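PDB 3WEU: L-lysine 6-oxidase from Marinomonas mediterranea, which oxidises the side-chain amine of L-lysine with a cysteine tryptophylquinone cofactor, releasing ammonium and hydrogen peroxide that kills bacteria. Local coordinates for residues Leu376-Ser388 / Thr395-Ala407. Sequence-based numbering, arbitrary orientation.
Sequences LMPMNSGSNSVSS and TDNVVEKFLALDA
Asn384 and Glu400 form an antiparallel hydrogen-bonded pair, with Asn384 N to Glu400 O at 2.8 Å and Glu400 N returning to Asn384 O. Ser383 also faces Glu400, which defines a classic beta bulge and explains the one-residue change of register from the Ser381–Phe402 pair. The extra Ser383 N is taken up by the Glu400 carboxylate: OE2 lies 2.7 Å from that N, along a nearly straight N-H (167°), and is met from above the carboxylate plane. With CG anti to the backbone N (chi1 -172°), the Glu400 chain runs out extended to this amide.

The Asn384 amide works at both ends. Its OD1 accepts from Val386 N and Ser387 N, the latter in the carbonyl plane on a lone pair, giving an Asx turn within a wider Asx motif. On the opposite end, ND2 reaches Val398 O at 2.8 Å, almost within its own amide plane, and also donates to Ser387 OG, so the group's rotation is well defined. Asn397 crosses it at about a right angle; its ND2 donates to Ser387 OG and to Ser388 O, both 2.9 Å away and near its amide plane, while Ser387 OG also hydrogen-bonds Glu101 OE1.

Beyond the bulge, Gly382 N donates to Lys401 O. Leu403, its CG anti to the backbone N (chi1 -166°), packs CD2 against Pro378 CG in an apolar contact and alongside Asn380 CB (3.6 Å each). Water joins Met377 O to Leu405 N.

Strand 575-579 packs against Met379, Asn380 and Phe402, and strand 518-522 against Ser385, Lys401 and Phe402. Asn380 ND2, which donates to Ser381 O, also hydrogen-bonds Trp580 O, directly before the quinone-bearing Trp581, while Asp406 leads into helix 407-418 beside helix 261-272.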
ATOM      1  N   LEU A 376     -27.105  19.597  24.080  1.00 11.72           N
ATOM      2  CA  LEU A 376     -28.313  18.897  24.359  1.00 12.45           C
ATOM      3  C   LEU A 376     -28.110  17.406  24.589  1.00 12.71           C
ATOM      4  O   LEU A 376     -27.033  16.886  24.294  1.00 13.62           O
ATOM      5  CB  LEU A 376     -29.325  19.185  23.265  1.00 11.55           C
ATOM      6  CG  LEU A 376     -29.687  20.654  23.039  1.00 12.84           C
ATOM      7  CD1 LEU A 376     -30.621  20.768  21.846  1.00 13.99           C
ATOM      8  CD2 LEU A 376     -30.380  21.259  24.251  1.00 15.56           C
ATOM      9  N   MET A 377     -29.116  16.768  25.220  1.00 11.40           N
ATOM     10  CA  MET A 377     -28.943  15.497  25.866  1.00 12.21           C
ATOM     11  C   MET A 377     -29.665  14.362  25.150  1.00 12.90           C
ATOM     12  O   MET A 377     -30.758  14.558  24.598  1.00 13.17           O
ATOM     13  CB  MET A 377     -29.472  15.567  27.306  1.00 13.20           C
ATOM     14  CG  MET A 377     -28.519  16.383  28.186  1.00 13.16           C
ATOM     15  SD  MET A 377     -27.035  15.446  28.582  1.00 14.23           S
ATOM     16  CE  MET A 377     -27.715  14.196  29.625  1.00 14.58           C
ATOM     17  N   PRO A 378     -29.104  13.154  25.232  1.00 12.74           N
ATOM     18  CA  PRO A 378     -27.780  12.855  25.757  1.00 13.57           C
ATOM     19  C   PRO A 378     -26.752  13.397  24.726  1.00 12.39           C
ATOM     20  O   PRO A 378     -27.043  13.434  23.517  1.00 12.41           O
ATOM     21  CB  PRO A 378     -27.764  11.334  25.826  1.00 13.98           C
ATOM     22  CG  PRO A 378     -28.891  10.884  25.008  1.00 15.32           C
ATOM     23  CD  PRO A 378     -29.802  11.990  24.726  1.00 13.62           C
ATOM     24  N   MET A 379     -25.601  13.819  25.209  1.00 12.04           N
ATOM     25  CA  MET A 379     -24.559  14.344  24.317  1.00 12.64           C
ATOM     26  C   MET A 379     -23.650  13.229  23.770  1.00 12.95           C
ATOM     27  O   MET A 379     -22.750  12.712  24.480  1.00 14.53           O
ATOM     28  CB  MET A 379     -23.760  15.403  25.004  1.00 13.53           C
ATOM     29  CG  MET A 379     -22.732  16.088  24.081  1.00 15.42           C
ATOM     30  SD  MET A 379     -23.458  16.776  22.564  1.00 16.13           S
ATOM     31  CE  MET A 379     -22.389  15.896  21.385  1.00 14.69           C
ATOM     32  N   ASN A 380     -23.869  12.908  22.491  1.00 12.97           N
ATOM     33  CA  ASN A 380     -23.310  11.736  21.819  1.00 13.64           C
ATOM     34  C   ASN A 380     -23.729  11.859  20.358  1.00 13.97           C
ATOM     35  O   ASN A 380     -24.682  12.614  19.991  1.00 13.05           O
ATOM     36  CB  ASN A 380     -23.877  10.460  22.410  1.00 15.65           C
ATOM     37  CG  ASN A 380     -23.038   9.211  22.148  1.00 16.27           C
ATOM     38  OD1 ASN A 380     -22.151   8.866  22.944  1.00 14.62           O
ATOM     39  ND2 ASN A 380     -23.398   8.445  21.063  1.00 14.50           N
ATOM     40  N   SER A 381     -22.984  11.173  19.499  1.00 13.50           N
ATOM     41  CA  SER A 381     -23.411  11.031  18.108  1.00 13.17           C
ATOM     42  C   SER A 381     -24.750  10.356  17.995  1.00 14.11           C
ATOM     43  O   SER A 381     -25.127   9.505  18.843  1.00 13.63           O
ATOM     44  CB  SER A 381     -22.429  10.199  17.352  1.00 13.80           C
ATOM     45  OG  SER A 381     -22.774  10.174  15.999  1.00 13.13           O
ATOM     46  N   GLY A 382     -25.475  10.754  16.949  1.00 14.12           N
ATOM     47  CA  GLY A 382     -26.625  10.038  16.517  1.00 13.91           C
ATOM     48  C   GLY A 382     -26.292   8.968  15.488  1.00 13.82           C
ATOM     49  O   GLY A 382     -25.126   8.613  15.334  1.00 14.03           O
ATOM     50  N   SER A 383     -27.327   8.410  14.866  1.00 13.18           N
ATOM     51  CA  SER A 383     -27.180   7.261  14.005  1.00 13.99           C
ATOM     52  C   SER A 383     -26.683   7.616  12.584  1.00 14.76           C
ATOM     53  O   SER A 383     -26.477   6.729  11.803  1.00 16.73           O
ATOM     54  CB  SER A 383     -28.419   6.370  14.035  1.00 15.69           C
ATOM     55  OG  SER A 383     -28.593   5.696  15.291  1.00 17.43           O
ATOM     56  N   ASN A 384     -26.568   8.900  12.242  1.00 15.41           N
ATOM     57  CA  ASN A 384     -25.753   9.291  11.112  1.00 15.99           C
ATOM     58  C   ASN A 384     -25.138  10.648  11.154  1.00 14.59           C
ATOM     59  O   ASN A 384     -25.697  11.640  10.635  1.00 15.57           O
ATOM     60  CB  ASN A 384     -26.456   9.097   9.753  1.00 15.16           C
ATOM     61  CG  ASN A 384     -25.550   9.481   8.633  1.00 15.81           C
ATOM     62  OD1 ASN A 384     -24.343   9.373   8.770  1.00 14.93           O
ATOM     63  ND2 ASN A 384     -26.109   9.848   7.494  1.00 16.56           N
ATOM     64  N   SER A 385     -23.946  10.695  11.736  1.00 14.01           N
ATOM     65  CA  SER A 385     -23.099  11.853  11.766  1.00 13.41           C
ATOM     66  C   SER A 385     -21.956  11.746  10.728  1.00 13.42           C
ATOM     67  O   SER A 385     -21.019  12.516  10.794  1.00 14.02           O
ATOM     68  CB  SER A 385     -22.461  11.968  13.154  1.00 12.72           C
ATOM     69  OG  SER A 385     -21.864  10.697  13.532  1.00 12.59           O
ATOM     70  N   VAL A 386     -22.023  10.751   9.867  1.00 14.98           N
ATOM     71  CA  VAL A 386     -20.938  10.326   8.993  1.00 16.36           C
ATOM     72  C   VAL A 386     -21.123  10.774   7.548  1.00 17.02           C
ATOM     73  O   VAL A 386     -20.181  11.313   6.914  1.00 16.67           O
ATOM     74  CB  VAL A 386     -20.840   8.781   9.046  1.00 19.03           C
ATOM     75  CG1 VAL A 386     -19.734   8.288   8.139  1.00 23.92           C
ATOM     76  CG2 VAL A 386     -20.458   8.364  10.491  1.00 19.22           C
ATOM     77  N   SER A 387     -22.314  10.591   7.008  1.00 15.43           N
ATOM     78  CA  SER A 387     -22.540  10.949   5.557  1.00 15.99           C
ATOM     79  C   SER A 387     -23.574  12.067   5.380  1.00 16.99           C
ATOM     80  O   SER A 387     -24.520  12.172   6.130  1.00 16.77           O
ATOM     81  CB  SER A 387     -22.940   9.678   4.775  1.00 16.92           C
ATOM     82  OG  SER A 387     -24.116   9.095   5.347  1.00 16.46           O
ATOM     83  N   SER A 388     -23.342  12.947   4.427  1.00 16.05           N
ATOM     84  CA  SER A 388     -24.237  14.054   4.179  1.00 16.03           C
ATOM     85  C   SER A 388     -25.428  13.667   3.347  1.00 15.54           C
ATOM     86  O   SER A 388     -25.486  12.569   2.773  1.00 17.41           O
ATOM     87  CB  SER A 388     -23.445  15.140   3.393  1.00 16.62           C
ATOM     88  OG  SER A 388     -22.380  15.674   4.118  1.00 15.10           O
ATOM     89  N   THR A 395     -29.614  12.664  -3.111  1.00 19.41           N
ATOM     90  CA  THR A 395     -29.728  14.041  -2.666  1.00 20.93           C
ATOM     91  C   THR A 395     -30.509  14.097  -1.372  1.00 19.41           C
ATOM     92  O   THR A 395     -30.659  15.164  -0.793  1.00 19.68           O
ATOM     93  CB  THR A 395     -30.413  14.960  -3.719  1.00 23.10           C
ATOM     94  OG1 THR A 395     -31.660  14.384  -4.054  1.00 23.67           O
ATOM     95  CG2 THR A 395     -29.579  15.123  -4.990  1.00 24.64           C
ATOM     96  N   ASP A 396     -30.974  12.967  -0.885  1.00 17.91           N
ATOM     97  CA  ASP A 396     -31.803  12.955   0.284  1.00 19.39           C
ATOM     98  C   ASP A 396     -31.422  11.818   1.290  1.00 18.27           C
ATOM     99  O   ASP A 396     -32.271  11.251   1.951  1.00 16.35           O
ATOM    100  CB  ASP A 396     -33.262  12.882  -0.066  1.00 21.79           C
ATOM    101  CG  ASP A 396     -33.605  11.701  -0.874  1.00 21.65           C
ATOM    102  OD1 ASP A 396     -32.735  10.865  -1.148  1.00 20.90           O
ATOM    103  OD2 ASP A 396     -34.770  11.669  -1.286  1.00 23.64           O
ATOM    104  N   ASN A 397     -30.129  11.530   1.349  1.00 18.02           N
ATOM    105  CA  ASN A 397     -29.589  10.581   2.330  1.00 16.47           C
ATOM    106  C   ASN A 397     -29.993  11.035   3.740  1.00 17.36           C
ATOM    107  O   ASN A 397     -29.894  12.247   4.072  1.00 17.33           O
ATOM    108  CB  ASN A 397     -28.100  10.571   2.171  1.00 16.96           C
ATOM    109  CG  ASN A 397     -27.434   9.530   3.051  1.00 19.26           C
ATOM    110  OD1 ASN A 397     -27.939   8.385   3.235  1.00 18.60           O
ATOM    111  ND2 ASN A 397     -26.325   9.958   3.683  1.00 17.28           N
ATOM    112  N   VAL A 398     -30.450  10.104   4.555  1.00 15.64           N
ATOM    113  CA  VAL A 398     -30.948  10.452   5.897  1.00 17.98           C
ATOM    114  C   VAL A 398     -29.764  10.757   6.806  1.00 18.01           C
ATOM    115  O   VAL A 398     -28.796   9.945   6.886  1.00 17.48           O
ATOM    116  CB  VAL A 398     -31.761   9.315   6.472  1.00 16.85           C
ATOM    117  CG1 VAL A 398     -32.226   9.565   7.915  1.00 18.62           C
ATOM    118  CG2 VAL A 398     -33.018   9.092   5.598  1.00 20.78           C
ATOM    119  N   VAL A 399     -29.890  11.887   7.490  1.00 16.95           N
ATOM    120  CA  VAL A 399     -28.880  12.386   8.451  1.00 17.67           C
ATOM    121  C   VAL A 399     -29.495  12.316   9.848  1.00 17.38           C
ATOM    122  O   VAL A 399     -30.663  12.589  10.059  1.00 14.98           O
ATOM    123  CB  VAL A 399     -28.543  13.837   8.112  1.00 17.98           C
ATOM    124  CG1 VAL A 399     -27.721  14.553   9.170  1.00 17.37           C
ATOM    125  CG2 VAL A 399     -27.847  13.871   6.772  1.00 18.53           C
ATOM    126  N   GLU A 400     -28.682  11.937  10.837  1.00 14.64           N
ATOM    127  CA  GLU A 400     -29.121  12.038  12.229  1.00 12.98           C
ATOM    128  C   GLU A 400     -27.871  12.272  13.073  1.00 12.66           C
ATOM    129  O   GLU A 400     -27.162  11.360  13.419  1.00 14.27           O
ATOM    130  CB  GLU A 400     -29.885  10.796  12.664  1.00 14.15           C
ATOM    131  CG  GLU A 400     -30.492  10.991  14.012  1.00 14.15           C
ATOM    132  CD  GLU A 400     -30.768   9.690  14.710  1.00 17.10           C
ATOM    133  OE1 GLU A 400     -31.933   9.191  14.537  1.00 17.15           O
ATOM    134  OE2 GLU A 400     -29.851   9.141  15.427  1.00 18.68           O
ATOM    135  N   LYS A 401     -27.579  13.513  13.312  1.00 12.38           N
ATOM    136  CA  LYS A 401     -26.220  13.907  13.755  1.00 11.69           C
ATOM    137  C   LYS A 401     -25.975  13.584  15.222  1.00 12.62           C
ATOM    138  O   LYS A 401     -24.862  13.084  15.595  1.00 12.61           O
ATOM    139  CB  LYS A 401     -26.037  15.367  13.565  1.00 12.67           C
ATOM    140  CG  LYS A 401     -25.918  15.807  12.126  1.00 11.75           C
ATOM    141  CD  LYS A 401     -25.589  17.295  12.053  1.00 12.16           C
ATOM    142  CE  LYS A 401     -25.270  17.660  10.592  1.00 12.86           C
ATOM    143  NZ  LYS A 401     -24.760  19.057  10.546  1.00 12.71           N
ATOM    144  N   PHE A 402     -26.976  13.903  16.064  1.00 12.22           N
ATOM    145  CA  PHE A 402     -26.848  13.817  17.542  1.00 13.07           C
ATOM    146  C   PHE A 402     -27.919  12.998  18.198  1.00 12.22           C
ATOM    147  O   PHE A 402     -29.021  12.797  17.650  1.00 12.59           O
ATOM    148  CB  PHE A 402     -26.816  15.237  18.171  1.00 12.07           C
ATOM    149  CG  PHE A 402     -25.748  16.133  17.556  1.00 13.88           C
ATOM    150  CD1 PHE A 402     -24.394  15.903  17.844  1.00 14.06           C
ATOM    151  CD2 PHE A 402     -26.083  17.191  16.743  1.00 13.90           C
ATOM    152  CE1 PHE A 402     -23.408  16.665  17.308  1.00 14.34           C
ATOM    153  CE2 PHE A 402     -25.093  17.968  16.197  1.00 13.51           C
ATOM    154  CZ  PHE A 402     -23.757  17.724  16.475  1.00 14.15           C
ATOM    155  N   LEU A 403     -27.553  12.464  19.351  1.00 11.90           N
ATOM    156  CA  LEU A 403     -28.354  11.441  19.985  1.00 11.83           C
ATOM    157  C   LEU A 403     -29.616  11.951  20.624  1.00 11.58           C
ATOM    158  O   LEU A 403     -29.656  13.050  21.126  1.00 12.83           O
ATOM    159  CB  LEU A 403     -27.509  10.662  21.024  1.00 11.45           C
ATOM    160  CG  LEU A 403     -28.025   9.356  21.594  1.00 12.83           C
ATOM    161  CD1 LEU A 403     -28.255   8.322  20.492  1.00 12.63           C
ATOM    162  CD2 LEU A 403     -27.073   8.838  22.647  1.00 12.82           C
ATOM    163  N   ALA A 404     -30.651  11.111  20.640  1.00 12.38           N
ATOM    164  CA  ALA A 404     -31.847  11.295  21.515  1.00 13.75           C
ATOM    165  C   ALA A 404     -32.031   9.986  22.236  1.00 13.46           C
ATOM    166  O   ALA A 404     -31.533   8.904  21.811  1.00 13.99           O
ATOM    167  CB  ALA A 404     -33.103  11.577  20.670  1.00 14.47           C
ATOM    168  N   LEU A 405     -32.786  10.056  23.324  1.00 14.18           N
ATOM    169  CA  LEU A 405     -33.359   8.891  23.909  1.00 13.79           C
ATOM    170  C   LEU A 405     -34.315   8.207  22.922  1.00 15.05           C
ATOM    171  O   LEU A 405     -34.697   8.762  21.847  1.00 15.08           O
ATOM    172  CB  LEU A 405     -34.132   9.287  25.149  1.00 13.06           C
ATOM    173  CG  LEU A 405     -33.335   9.918  26.288  1.00 13.82           C
ATOM    174  CD1 LEU A 405     -34.227  10.370  27.421  1.00 15.29           C
ATOM    175  CD2 LEU A 405     -32.265   9.010  26.853  1.00 15.24           C
ATOM    176  N   ASP A 406     -34.746   7.001  23.259  1.00 14.99           N
ATOM    177  CA  ASP A 406     -35.804   6.406  22.473  1.00 15.30           C
ATOM    178  C   ASP A 406     -37.145   7.015  22.878  1.00 15.15           C
ATOM    179  O   ASP A 406     -37.236   7.694  23.872  1.00 14.50           O
ATOM    180  CB  ASP A 406     -35.765   4.846  22.458  1.00 15.70           C
ATOM    181  CG  ASP A 406     -36.189   4.175  23.730  1.00 16.81           C
ATOM    182  OD1 ASP A 406     -37.225   4.582  24.309  1.00 16.78           O
ATOM    183  OD2 ASP A 406     -35.545   3.110  24.117  1.00 17.30           O
ATOM    184  N   ALA A 407     -38.158   6.797  22.064  1.00 16.18           N
ATOM    185  CA  ALA A 407     -39.410   7.518  22.207  1.00 15.75           C
ATOM    186  C   ALA A 407     -40.101   7.202  23.525  1.00 15.05           C
ATOM    187  O   ALA A 407     -40.667   8.093  24.143  1.00 15.30           O
ATOM    188  CB  ALA A 407     -40.335   7.219  21.038  1.00 15.98           C
TER
HETATM  189  O   HOH W   1     -33.176  12.845  23.991  1.00 12.17           O
HETATM  190  O   HOH W   2     -30.226   7.172  16.779  1.00 20.09           O